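Local coordinates for protein phosphoserine aminotransferase (Bacillus alcalophilus, PDB 1W23) that catalyses the reversible, pyridoxal-phosphate-dependent transfer of an amino group between phosphoserine and 2-oxoglutarate in serine biosynthesis, working as a homodimer, at residues Arg58-Ile63 and Asp252-Leu257; Glu51-Leu56 and Ile69-Gly74. All blocks are in the same frame, centred on the assembly; numbering follows the deposited sequence.

Contact 1 of 2, residues Arg58-Ile63 and Asp252-Leu257; sequences RELLQI and DWIKDL. With MG (magnesium ion), chain D.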
ATOM      1  N   ARG A  58      -8.617 -18.876  -3.166  1.00 11.79           N
ATOM      2  CA  ARG A  58      -9.621 -19.568  -3.956  1.00 12.05           C
ATOM      3  C   ARG A  58     -10.009 -20.888  -3.357  1.00 11.48           C
ATOM      4  O   ARG A  58     -11.176 -21.231  -3.258  1.00 12.30           O
ATOM      5  CB  ARG A  58      -9.073 -19.749  -5.350  1.00 12.94           C
ATOM      6  CG  ARG A  58     -10.000 -20.390  -6.310  1.00 16.57           C
ATOM      7  CD  ARG A  58      -9.543 -20.253  -7.779  1.00 17.19           C
ATOM      8  NE  ARG A  58      -9.346 -18.844  -8.218  1.00 16.99           N
ATOM      9  CZ  ARG A  58     -10.384 -18.088  -8.607  1.00 16.93           C
ATOM     10  NH1 ARG A  58     -11.657 -18.442  -8.696  1.00 17.24           N
ATOM     11  NH2 ARG A  58     -10.161 -16.817  -9.000  1.00 21.44           N
ATOM     12  N   GLU A  59      -8.993 -21.659  -2.940  1.00 11.54           N
ATOM     13  CA  GLU A  59      -9.235 -22.961  -2.303  1.00 12.27           C
ATOM     14  C   GLU A  59      -9.936 -22.759  -0.960  1.00 11.44           C
ATOM     15  O   GLU A  59     -10.894 -23.486  -0.629  1.00 13.16           O
ATOM     16  CB  GLU A  59      -7.889 -23.715  -2.096  1.00 15.39           C
ATOM     17  CG  GLU A  59      -7.947 -25.011  -1.370  1.00 19.95           C
ATOM     18  CD  GLU A  59      -6.592 -25.675  -1.124  1.00 23.93           C
ATOM     19  OE1 GLU A  59      -5.530 -25.088  -1.463  1.00 22.23           O
ATOM     20  OE2 GLU A  59      -6.695 -26.736  -0.495  1.00 34.45           O
ATOM     21  N   LEU A  60      -9.449 -21.841  -0.125  1.00 11.07           N
ATOM     22  CA  LEU A  60      -9.914 -21.720   1.232  1.00 10.93           C
ATOM     23  C   LEU A  60     -11.330 -21.225   1.299  1.00 11.41           C
ATOM     24  O   LEU A  60     -12.080 -21.688   2.183  1.00 13.20           O
ATOM     25  CB  LEU A  60      -8.969 -20.818   2.032  1.00 11.30           C
ATOM     26  CG  LEU A  60      -7.637 -21.421   2.370  1.00 11.73           C
ATOM     27  CD1 LEU A  60      -6.648 -20.346   2.839  1.00 14.48           C
ATOM     28  CD2 LEU A  60      -7.782 -22.505   3.432  1.00 18.07           C
ATOM     29  N   LEU A  61     -11.710 -20.303   0.440  1.00 11.90           N
ATOM     30  CA  LEU A  61     -13.072 -19.746   0.435  1.00 13.10           C
ATOM     31  C   LEU A  61     -13.957 -20.413  -0.622  1.00 12.87           C
ATOM     32  O   LEU A  61     -15.127 -20.071  -0.699  1.00 14.90           O
ATOM     33  CB  LEU A  61     -13.039 -18.242   0.265  1.00 12.63           C
ATOM     34  CG  LEU A  61     -12.564 -17.428   1.434  1.00 13.22           C
ATOM     35  CD1 LEU A  61     -12.411 -15.981   1.013  1.00 16.96           C
ATOM     36  CD2 LEU A  61     -13.537 -17.518   2.622  1.00 16.87           C
ATOM     37  N   GLN A  62     -13.404 -21.371  -1.376  1.00 12.32           N
ATOM     38  CA  GLN A  62     -14.173 -21.985  -2.468  1.00 13.40           C
ATOM     39  C   GLN A  62     -14.748 -20.932  -3.416  1.00 12.38           C
ATOM     40  O   GLN A  62     -15.929 -20.865  -3.681  1.00 14.12           O
ATOM     41  CB  GLN A  62     -15.261 -22.946  -1.923  1.00 15.38           C
ATOM     42  CG  GLN A  62     -14.645 -24.131  -1.183  1.00 18.77           C
ATOM     43  CD  GLN A  62     -15.681 -25.103  -0.640  1.00 26.78           C
ATOM     44  OE1 GLN A  62     -15.867 -25.276   0.565  1.00 31.50           O
ATOM     45  NE2 GLN A  62     -16.369 -25.768  -1.554  1.00 28.27           N
ATOM     46  N   ILE A  63     -13.849 -20.077  -3.905  1.00 12.49           N
ATOM     47  CA  ILE A  63     -14.231 -19.011  -4.826  1.00 12.34           C
ATOM     48  C   ILE A  63     -14.505 -19.569  -6.226  1.00 12.46           C
ATOM     49  O   ILE A  63     -13.612 -20.249  -6.765  1.00 14.66           O
ATOM     50  CB  ILE A  63     -13.150 -17.913  -4.868  1.00 11.64           C
ATOM     51  CG1 ILE A  63     -12.893 -17.348  -3.477  1.00 12.53           C
ATOM     52  CG2 ILE A  63     -13.515 -16.860  -5.898  1.00 13.38           C
ATOM     53  CD1 ILE A  63     -11.772 -16.323  -3.399  1.00 13.24           C
ATOM     54  N   ASP A 252      -1.289 -19.777   3.990  1.00  9.13           N
ATOM     55  CA  ASP A 252      -0.684 -21.124   4.150  1.00  9.97           C
ATOM     56  C   ASP A 252      -0.945 -21.629   5.570  1.00  9.42           C
ATOM     57  O   ASP A 252      -1.249 -22.828   5.735  1.00 10.63           O
ATOM     58  CB  ASP A 252       0.808 -21.103   3.870  1.00  9.95           C
ATOM     59  CG  ASP A 252       1.243 -21.507   2.481  1.00 10.30           C
ATOM     60  OD1 ASP A 252       0.565 -22.369   1.884  1.00 11.50           O
ATOM     61  OD2 ASP A 252       2.270 -20.968   2.028  1.00 11.79           O
ATOM     62  N   TRP A 253      -0.839 -20.791   6.565  1.00  9.20           N
ATOM     63  CA  TRP A 253      -1.119 -21.191   7.958  1.00  9.51           C
ATOM     64  C   TRP A 253      -2.588 -21.523   8.135  1.00  9.18           C
ATOM     65  O   TRP A 253      -2.921 -22.554   8.764  1.00 10.01           O
ATOM     66  CB  TRP A 253      -0.655 -20.061   8.897  1.00 10.13           C
ATOM     67  CG  TRP A 253      -1.109 -20.247  10.287  1.00 10.05           C
ATOM     68  CD1 TRP A 253      -0.527 -21.019  11.247  1.00 11.05           C
ATOM     69  CD2 TRP A 253      -2.256 -19.640  10.901  1.00 10.29           C
ATOM     70  NE1 TRP A 253      -1.232 -20.945  12.429  1.00 11.67           N
ATOM     71  CE2 TRP A 253      -2.307 -20.093  12.241  1.00 11.52           C
ATOM     72  CE3 TRP A 253      -3.252 -18.752  10.503  1.00 10.67           C
ATOM     73  CZ2 TRP A 253      -3.289 -19.707  13.151  1.00 12.61           C
ATOM     74  CZ3 TRP A 253      -4.230 -18.364  11.389  1.00 11.74           C
ATOM     75  CH2 TRP A 253      -4.240 -18.842  12.695  1.00 12.33           C
ATOM     76  N   ILE A 254      -3.520 -20.732   7.610  1.00  9.32           N
ATOM     77  CA  ILE A 254      -4.925 -21.067   7.708  1.00  9.33           C
ATOM     78  C   ILE A 254      -5.177 -22.451   7.137  1.00  9.67           C
ATOM     79  O   ILE A 254      -5.906 -23.265   7.703  1.00  9.79           O
ATOM     80  CB  ILE A 254      -5.831 -19.993   7.065  1.00  9.72           C
ATOM     81  CG1 ILE A 254      -5.660 -18.619   7.740  1.00 10.08           C
ATOM     82  CG2 ILE A 254      -7.287 -20.427   7.108  1.00 11.22           C
ATOM     83  CD1 ILE A 254      -6.418 -17.491   7.040  1.00 12.07           C
ATOM     84  N   LYS A 255      -4.624 -22.696   5.938  1.00  9.87           N
ATOM     85  CA  LYS A 255      -4.800 -23.995   5.295  1.00 10.64           C
ATOM     86  C   LYS A 255      -4.222 -25.096   6.164  1.00 10.58           C
ATOM     87  O   LYS A 255      -4.873 -26.154   6.334  1.00 11.41           O
ATOM     88  CB  LYS A 255      -4.124 -23.961   3.894  1.00 11.05           C
ATOM     89  CG  LYS A 255      -4.207 -25.330   3.197  1.00 12.93           C
ATOM     90  CD  LYS A 255      -3.755 -25.275   1.759  1.00 14.45           C
ATOM     91  CE  LYS A 255      -3.713 -26.637   1.114  1.00 16.65           C
ATOM     92  NZ  LYS A 255      -3.373 -26.519  -0.339  1.00 17.63           N
ATOM     93  N   ASP A 256      -3.020 -24.926   6.699  1.00 10.58           N
ATOM     94  CA  ASP A 256      -2.358 -25.972   7.494  1.00 12.18           C
ATOM     95  C   ASP A 256      -3.199 -26.359   8.688  1.00 11.64           C
ATOM     96  O   ASP A 256      -3.205 -27.524   9.085  1.00 13.87           O
ATOM     97  CB  ASP A 256      -0.992 -25.452   7.936  1.00 12.13           C
ATOM     98  CG  ASP A 256       0.060 -25.396   6.815  1.00 11.81           C
ATOM     99  OD1 ASP A 256      -0.205 -25.926   5.725  1.00 12.81           O
ATOM    100  OD2 ASP A 256       1.114 -24.787   7.089  1.00 14.06           O
ATOM    101  N   LEU A 257      -3.924 -25.409   9.298  1.00 10.39           N
ATOM    102  CA  LEU A 257      -4.700 -25.668  10.504  1.00 10.86           C
ATOM    103  C   LEU A 257      -6.074 -26.243  10.199  1.00 10.71           C
ATOM    104  O   LEU A 257      -6.828 -26.547  11.131  1.00 11.60           O
ATOM    105  CB  LEU A 257      -4.713 -24.401  11.379  0.50 12.79           C
ATOM    106  CG  LEU A 257      -3.465 -24.343  12.295  0.50 16.11           C
ATOM    107  CD1 LEU A 257      -2.125 -24.208  11.583  0.50 16.33           C
ATOM    108  CD2 LEU A 257      -3.688 -23.206  13.269  0.50 20.67           C
TER
HETATM  109 MG    MG D1361       0.746 -26.110   4.004  1.00 15.82          MG
HETATM  110  O   HOH W   1      -0.413 -24.462   3.408  1.00 14.60           O
HETATM  111  O   HOH W   2       2.166 -24.877   4.699  1.00 22.40           O
HETATM  112  O   HOH W   3      -0.749 -27.454   3.410  1.00 19.11           O
HETATM  113  O   HOH W   4       1.614 -26.177   2.145  1.00 21.78           O
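E59 and K255 reach for each other with the same first torsion: in both, CG stands anti to the backbone N (chi1 176° and 177°), and both chains run on extended until the carboxylate and the ammonium meet. The contact joins the last turns of two helices, 44-61 and 241-256, in the class-V aminotransferase fold, the first of them closed by a Schellman motif with Q62, at positive phi, as its C-prime residue. There the amide N of I63 returns to the O of R58 at 3.0 Å. Between the helices K255 NZ gives a hydrogen bond of 2.8 Å to E59 OE1, part of a salt bridge, arriving on the syn lone pair, the side of the other oxygen; that oxygen, OE2, stays 3.3 Å from NZ. The two side chains cross at about a right angle, the lysine's CE and NZ lying against the carboxylate. Long, charged side chains suit this exposed side of the contact. Beside the ion pair L60 sends CD2 against the backbone of the other helix, 3.8 Å from K255 CA, and the same CD2 lies 4.3 Å from I254 CG2. I254 is buried and also packs on L178 and N339, which suits an apolar residue. Helix 241-256 also carries a magnesium site at its end: water 1 donates to both O and OD1 of D252, which ties the hydrated ion to the preceding turn. The metal itself is held directly by D256, whose OD1 lies 2.0 Å from the magnesium ion.

Contact 2 of 2, residues Glu51-Leu56 and Ile69-Gly74; sequences EQAQNL and ILFLQG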
ATOM      1  N   GLU A  51       0.589 -15.605  -7.468  1.00 12.03           N
ATOM      2  CA  GLU A  51      -0.322 -16.648  -7.913  1.00 13.26           C
ATOM      3  C   GLU A  51      -0.744 -17.577  -6.759  1.00 12.97           C
ATOM      4  O   GLU A  51      -1.920 -17.948  -6.657  1.00 12.94           O
ATOM      5  CB  GLU A  51       0.325 -17.458  -9.013  0.50 16.04           C
ATOM      6  CG  GLU A  51      -0.206 -18.836  -9.316  0.50 22.46           C
ATOM      7  CD  GLU A  51       0.462 -19.438 -10.533  0.50 30.67           C
ATOM      8  OE1 GLU A  51      -0.154 -19.329 -11.609  0.50 43.62           O
ATOM      9  OE2 GLU A  51       1.580 -20.007 -10.452  0.50 50.33           O
ATOM     10  N   GLN A  52       0.216 -17.951  -5.899  1.00 12.08           N
ATOM     11  CA  GLN A  52      -0.127 -18.814  -4.788  1.00 12.12           C
ATOM     12  C   GLN A  52      -1.092 -18.148  -3.815  1.00 11.15           C
ATOM     13  O   GLN A  52      -2.002 -18.789  -3.289  1.00 12.11           O
ATOM     14  CB  GLN A  52       1.105 -19.214  -3.980  0.50 13.88           C
ATOM     15  CG  GLN A  52       1.927 -20.357  -4.518  0.50 12.94           C
ATOM     16  CD  GLN A  52       3.142 -20.698  -3.658  0.50 13.51           C
ATOM     17  OE1 GLN A  52       3.227 -20.265  -2.513  0.50 21.34           O
ATOM     18  NE2 GLN A  52       4.058 -21.480  -4.236  0.50 23.68           N
ATOM     19  N   ALA A  53      -0.878 -16.841  -3.581  1.00 10.85           N
ATOM     20  CA  ALA A  53      -1.824 -16.130  -2.675  1.00 10.80           C
ATOM     21  C   ALA A  53      -3.229 -16.203  -3.225  1.00 10.41           C
ATOM     22  O   ALA A  53      -4.212 -16.454  -2.491  1.00 11.58           O
ATOM     23  CB  ALA A  53      -1.401 -14.659  -2.512  1.00 11.74           C
ATOM     24  N   GLN A  54      -3.400 -15.971  -4.529  1.00 10.80           N
ATOM     25  CA  GLN A  54      -4.720 -16.126  -5.156  1.00 11.34           C
ATOM     26  C   GLN A  54      -5.236 -17.544  -5.029  1.00 11.22           C
ATOM     27  O   GLN A  54      -6.417 -17.747  -4.676  1.00 12.27           O
ATOM     28  CB  GLN A  54      -4.654 -15.670  -6.621  0.50 12.38           C
ATOM     29  CG  GLN A  54      -4.319 -14.207  -6.796  0.50 12.61           C
ATOM     30  CD  GLN A  54      -4.358 -13.692  -8.213  0.50 12.00           C
ATOM     31  OE1 GLN A  54      -3.461 -13.020  -8.744  0.50 14.88           O
ATOM     32  NE2 GLN A  54      -5.414 -13.966  -8.975  0.50 12.37           N
ATOM     33  N   ASN A  55      -4.400 -18.528  -5.368  1.00 11.55           N
ATOM     34  CA  ASN A  55      -4.873 -19.923  -5.367  1.00 11.68           C
ATOM     35  C   ASN A  55      -5.258 -20.386  -3.961  1.00 11.10           C
ATOM     36  O   ASN A  55      -6.228 -21.142  -3.816  1.00 11.82           O
ATOM     37  CB  ASN A  55      -3.793 -20.809  -5.990  1.00 14.82           C
ATOM     38  CG  ASN A  55      -3.722 -20.564  -7.505  1.00 18.31           C
ATOM     39  OD1 ASN A  55      -4.583 -19.971  -8.140  1.00 27.57           O
ATOM     40  ND2 ASN A  55      -2.633 -21.049  -8.089  1.00 26.50           N
ATOM     41  N   LEU A  56      -4.538 -19.941  -2.945  1.00 11.33           N
ATOM     42  CA  LEU A  56      -4.870 -20.295  -1.568  1.00 11.10           C
ATOM     43  C   LEU A  56      -6.197 -19.667  -1.195  1.00 11.65           C
ATOM     44  O   LEU A  56      -7.054 -20.315  -0.580  1.00 12.03           O
ATOM     45  CB  LEU A  56      -3.761 -19.848  -0.625  1.00 11.36           C
ATOM     46  CG  LEU A  56      -2.500 -20.689  -0.635  1.00 12.25           C
ATOM     47  CD1 LEU A  56      -1.318 -20.006   0.045  1.00 12.62           C
ATOM     48  CD2 LEU A  56      -2.795 -22.018   0.056  1.00 14.68           C
ATOM     49  N   ILE A  69      -9.679 -12.552  -8.113  1.00 12.24           N
ATOM     50  CA  ILE A  69      -9.125 -12.033  -6.879  1.00 11.47           C
ATOM     51  C   ILE A  69      -8.182 -10.887  -7.222  1.00 10.97           C
ATOM     52  O   ILE A  69      -7.213 -11.139  -7.952  1.00 13.27           O
ATOM     53  CB  ILE A  69      -8.405 -13.155  -6.125  1.00 11.87           C
ATOM     54  CG1 ILE A  69      -9.379 -14.301  -5.780  1.00 13.75           C
ATOM     55  CG2 ILE A  69      -7.718 -12.633  -4.867  1.00 13.32           C
ATOM     56  CD1 ILE A  69      -8.650 -15.606  -5.501  1.00 17.38           C
ATOM     57  N   LEU A  70      -8.450  -9.711  -6.731  1.00 10.11           N
ATOM     58  CA  LEU A  70      -7.608  -8.534  -6.908  1.00  9.85           C
ATOM     59  C   LEU A  70      -6.872  -8.233  -5.618  1.00  9.39           C
ATOM     60  O   LEU A  70      -7.430  -8.390  -4.521  1.00  9.80           O
ATOM     61  CB  LEU A  70      -8.417  -7.317  -7.316  1.00  9.88           C
ATOM     62  CG  LEU A  70      -9.355  -7.490  -8.494  1.00 11.32           C
ATOM     63  CD1 LEU A  70     -10.119  -6.182  -8.742  1.00 12.28           C
ATOM     64  CD2 LEU A  70      -8.636  -7.877  -9.764  1.00 16.17           C
ATOM     65  N   PHE A  71      -5.636  -7.743  -5.762  1.00  9.26           N
ATOM     66  CA  PHE A  71      -4.810  -7.251  -4.668  1.00  9.00           C
ATOM     67  C   PHE A  71      -4.536  -5.774  -4.961  1.00  9.64           C
ATOM     68  O   PHE A  71      -3.744  -5.466  -5.848  1.00 11.55           O
ATOM     69  CB  PHE A  71      -3.507  -8.006  -4.552  1.00  9.88           C
ATOM     70  CG  PHE A  71      -3.631  -9.493  -4.272  1.00  9.63           C
ATOM     71  CD1 PHE A  71      -2.779 -10.385  -4.855  1.00 10.98           C
ATOM     72  CD2 PHE A  71      -4.612  -9.996  -3.404  1.00 11.29           C
ATOM     73  CE1 PHE A  71      -2.876 -11.745  -4.609  1.00 12.24           C
ATOM     74  CE2 PHE A  71      -4.701 -11.358  -3.182  1.00 12.10           C
ATOM     75  CZ  PHE A  71      -3.826 -12.236  -3.748  1.00 11.95           C
ATOM     76  N   LEU A  72      -5.187  -4.881  -4.219  1.00  9.15           N
ATOM     77  CA  LEU A  72      -5.137  -3.436  -4.469  1.00  9.06           C
ATOM     78  C   LEU A  72      -4.533  -2.712  -3.285  1.00  9.03           C
ATOM     79  O   LEU A  72      -4.644  -3.147  -2.127  1.00 11.02           O
ATOM     80  CB  LEU A  72      -6.540  -2.896  -4.747  1.00  9.55           C
ATOM     81  CG  LEU A  72      -7.252  -3.557  -5.929  1.00 10.86           C
ATOM     82  CD1 LEU A  72      -8.587  -2.855  -6.149  1.00 12.40           C
ATOM     83  CD2 LEU A  72      -6.430  -3.527  -7.194  1.00 13.19           C
ATOM     84  N   GLN A  73      -3.963  -1.565  -3.547  1.00  8.87           N
ATOM     85  CA  GLN A  73      -3.556  -0.616  -2.505  1.00  8.80           C
ATOM     86  C   GLN A  73      -4.733   0.262  -2.146  1.00  8.74           C
ATOM     87  O   GLN A  73      -5.702   0.392  -2.917  1.00  9.57           O
ATOM     88  CB  GLN A  73      -2.365   0.190  -2.982  1.00  9.74           C
ATOM     89  CG  GLN A  73      -1.125  -0.623  -3.300  1.00  9.25           C
ATOM     90  CD  GLN A  73       0.050   0.276  -3.664  1.00  9.54           C
ATOM     91  OE1 GLN A  73       0.496   1.068  -2.816  1.00  9.65           O
ATOM     92  NE2 GLN A  73       0.557   0.157  -4.893  1.00 11.48           N
ATOM     93  N   GLY A  74      -4.634   0.914  -0.977  1.00  8.62           N
ATOM     94  CA  GLY A  74      -5.542   1.994  -0.595  1.00  8.91           C
ATOM     95  C   GLY A  74      -6.430   1.728   0.565  1.00  8.90           C
ATOM     96  O   GLY A  74      -7.145   2.618   1.070  1.00  9.48           O
TER
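Q54 touches both I69 and F71, and its side chain can be followed outward from the helix. CB comes first, 4.2 Å from the I69 CD1 methyl. CG, anti to the carbonyl carbon (chi1 -63°), then meets the phenyl ring of F71, 3.6 Å from CE1 and nearly as close to CZ. Beyond CG the chain runs on extended to the amide, whose plane stands 87° from that of the ring. The long aliphatic part of a glutamine serves here as an apolar surface that packs on the ring. This is helix-on-sheet packing in the large domain of a fold-type I aminotransferase: helix 44-61 lies against strand 67-72, an outermost strand of the chain's mixed sheet. The axes of 51-56 and 69-72 approach to 9.3 Å, and the strand's I69 and F71 point their CB atoms toward the helix. A53 adds its CB, 3.6 Å from F71 CZ, and the small methyl is consistent with the close approach of the ring to the helix. H50 makes an edge-to-face pair with the same ring, and I244 and L247 of helix 241-256 also pack on it. An alanine in place of F71 would remove the ring and is likely to leave A53 CB and Q54 CG facing a gap, with H50 deprived of its aromatic partner. I69, beta-branched and suited to a strand, turns CD1 toward the helix backbone, where it stops 3.2 Å from Q54 O.

Overall arrangement
Helix 44-61 supplies one side of both contacts, whose centres lie 13 Å apart: in contact 2 its residues 51-56 pack on segment 69-74, and in contact 1 its last turn packs on the end of helix 241-256. The two are directly joined by packing. L56 CD2 lies 3.8 Å from K255 CD, and I63 CD1 lies 3.8 Å from I69 CD1. Both stand back from the cofactor: in contact 2 the F71 side chain is about 13 Å from bound pyridoxal phosphate, and in contact 1 that of I254 is about 11 Å from that of K196, the cofactor-attachment lysine. Beyond F71 the chain leaves the strand for Q73 and G74, which hydrogen-bond with the second subunit.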